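Extracellular sialidase/neuraminidase, putative (Aspergillus fumigatus, PDB 2XZI) is a sialidase-family glycoside hydrolase that acts as a Kdnase, probably releasing terminal deaminoneuraminic acid (Kdn) from glycans. Local coordinates at residues 169-172 and 173-177. Residues are numbered along the deposited sequence; the frame is centred on the assembly and turned at random.
Sequences VDLT and KELTP
The carboxylate of Glu174 is modelled in two conformers; in one of them it bends back beside Leu171, OE1 3.5 Å from Leu171 CA, with the two side chains crossing at about a right angle, so this placement is only tentative. Asp170 holds the other flat group. Its OD1 receives Thr172 OG1 on the syn lone pair at 2.6 Å and Thr172 N nearly end-on at 3.0 Å (N-H...O 162°), while OD2 is hydrogen-bonded to His152; bonds to both oxygens should fix the rotation of the carboxylate. In Thr172, OG1 sits beside its own backbone N (chi1 -56°), which lets both donors reach the same oxygen. The helical turn follows at once: Leu171 O accepts Leu175 N at 2.8 Å, and Thr172 O accepts Thr176 N at 2.9 Å from 28° outside the carbonyl plane. Leu171 and the buried Leu175 run side by side, CD1 to CD1 3.7 Å, and Leu175 continues onto Leu153, Ile207 and Trp218. Asp170 thus closes an Asx turn at the N-terminus of the one-turn helix 172-175, which leads from the outermost strand of one four-stranded blade towards the next in the six-bladed beta-propeller of sialidases.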
ATOM      1  N   VAL A 169      11.590  -3.001 -15.389  1.00  7.75           N
ATOM      2  CA  VAL A 169      11.274  -2.982 -16.808  1.00  8.62           C
ATOM      3  C   VAL A 169      10.064  -2.079 -17.050  1.00  7.84           C
ATOM      4  O   VAL A 169       9.058  -2.143 -16.334  1.00  8.12           O
ATOM      5  CB  VAL A 169      10.976  -4.384 -17.353  1.00  7.71           C
ATOM      6  CG1 VAL A 169      10.643  -4.324 -18.867  1.00 10.65           C
ATOM      7  CG2 VAL A 169      12.171  -5.307 -17.119  1.00  8.09           C
ATOM      8  N   ASP A 170      10.153  -1.249 -18.078  1.00  8.31           N
ATOM      9  CA  ASP A 170       9.106  -0.269 -18.384  1.00  8.24           C
ATOM     10  C   ASP A 170       7.985  -0.943 -19.191  1.00  8.68           C
ATOM     11  O   ASP A 170       8.195  -1.387 -20.320  1.00 10.29           O
ATOM     12  CB  ASP A 170       9.719   0.949 -19.101  1.00  8.85           C
ATOM     13  CG  ASP A 170       8.750   2.099 -19.254  1.00 10.04           C
ATOM     14  OD1 ASP A 170       7.534   1.859 -19.209  1.00 12.08           O
ATOM     15  OD2 ASP A 170       9.205   3.242 -19.418  1.00 10.69           O
ATOM     16  N   LEU A 171       6.810  -1.050 -18.575  1.00  8.01           N
ATOM     17  CA  LEU A 171       5.666  -1.715 -19.187  1.00  8.68           C
ATOM     18  C   LEU A 171       4.579  -0.736 -19.606  1.00  7.82           C
ATOM     19  O   LEU A 171       3.468  -1.164 -19.937  1.00  8.77           O
ATOM     20  CB  LEU A 171       5.105  -2.817 -18.284  1.00  9.19           C
ATOM     21  CG  LEU A 171       6.024  -4.020 -18.023  1.00 10.36           C
ATOM     22  CD1 LEU A 171       5.279  -5.135 -17.295  1.00 11.76           C
ATOM     23  CD2 LEU A 171       6.613  -4.564 -19.324  1.00 13.91           C
ATOM     24  N   THR A 172       4.916   0.550 -19.640  1.00  7.75           N
ATOM     25  CA  THR A 172       3.954   1.624 -19.940  1.00  8.24           C
ATOM     26  C   THR A 172       3.219   1.399 -21.251  1.00  8.41           C
ATOM     27  O   THR A 172       1.991   1.502 -21.293  1.00  8.14           O
ATOM     28  CB  THR A 172       4.653   2.984 -19.986  1.00  8.13           C
ATOM     29  OG1 THR A 172       5.328   3.196 -18.746  1.00  8.36           O
ATOM     30  CG2 THR A 172       3.664   4.135 -20.161  1.00  8.65           C
ATOM     31  N   LYS A 173       3.958   1.073 -22.310  1.00  8.50           N
ATOM     32  CA  LYS A 173       3.329   0.936 -23.623  1.00  9.60           C
ATOM     33  C   LYS A 173       2.394  -0.262 -23.694  1.00  9.84           C
ATOM     34  O   LYS A 173       1.466  -0.265 -24.492  1.00 10.95           O
ATOM     35  CB  LYS A 173       4.389   0.851 -24.720  1.00  9.55           C
ATOM     36  CG  LYS A 173       5.202   2.095 -24.881  1.00 12.62           C
ATOM     37  CD  LYS A 173       4.388   3.245 -25.464  1.00 18.24           C
ATOM     38  CE  LYS A 173       3.855   2.907 -26.849  1.00 20.89           C
ATOM     39  NZ  LYS A 173       3.569   4.152 -27.615  1.00 24.44           N
ATOM     40  N   GLU A 174       2.631  -1.248 -22.834  1.00  9.86           N
ATOM     41  CA  GLU A 174       1.860  -2.478 -22.816  0.50 10.04           C
ATOM     42  C   GLU A 174       0.636  -2.385 -21.888  1.00  9.72           C
ATOM     43  O   GLU A 174      -0.435  -2.936 -22.186  1.00 10.65           O
ATOM     44  CB  GLU A 174       2.772  -3.635 -22.382  0.50 10.51           C
ATOM     45  CG  GLU A 174       3.845  -4.050 -23.414  0.50 12.34           C
ATOM     46  CD  GLU A 174       5.020  -3.069 -23.568  0.50 13.81           C
ATOM     47  OE1 GLU A 174       5.375  -2.340 -22.609  0.50 12.97           O
ATOM     48  OE2 GLU A 174       5.609  -3.038 -24.674  0.50 16.57           O
ATOM     49  N   LEU A 175       0.793  -1.686 -20.759  1.00  9.06           N
ATOM     50  CA  LEU A 175      -0.190  -1.775 -19.676  1.00  8.39           C
ATOM     51  C   LEU A 175      -0.775  -0.451 -19.217  1.00  7.76           C
ATOM     52  O   LEU A 175      -1.596  -0.427 -18.285  1.00  7.58           O
ATOM     53  CB  LEU A 175       0.414  -2.512 -18.461  1.00  8.82           C
ATOM     54  CG  LEU A 175       0.879  -3.950 -18.709  1.00  8.97           C
ATOM     55  CD1 LEU A 175       1.590  -4.523 -17.503  1.00  8.92           C
ATOM     56  CD2 LEU A 175      -0.275  -4.860 -19.125  1.00 10.19           C
ATOM     57  N   THR A 176      -0.362   0.639 -19.853  1.00  7.13           N
ATOM     58  CA  THR A 176      -1.005   1.940 -19.622  1.00  7.04           C
ATOM     59  C   THR A 176      -1.657   2.385 -20.925  1.00  7.38           C
ATOM     60  O   THR A 176      -1.030   2.314 -21.986  1.00  7.87           O
ATOM     61  CB  THR A 176      -0.006   3.000 -19.131  1.00  7.41           C
ATOM     62  OG1 THR A 176       0.741   2.451 -18.035  1.00  7.83           O
ATOM     63  CG2 THR A 176      -0.730   4.277 -18.659  1.00  7.41           C
ATOM     64  N   PRO A 177      -2.926   2.836 -20.864  1.00  7.56           N
ATOM     65  CA  PRO A 177      -3.513   3.270 -22.144  1.00  7.93           C
ATOM     66  C   PRO A 177      -2.747   4.425 -22.781  1.00  7.98           C
ATOM     67  O   PRO A 177      -2.168   5.279 -22.079  1.00  8.76           O
ATOM     68  CB  PRO A 177      -4.911   3.726 -21.744  1.00  7.54           C
ATOM     69  CG  PRO A 177      -5.221   2.922 -20.478  1.00  7.67           C
ATOM     70  CD  PRO A 177      -3.913   2.823 -19.764  1.00  7.94           C
TER
HETATM   71  O   HOH W   1       6.838   0.501 -22.351  1.00 14.36           O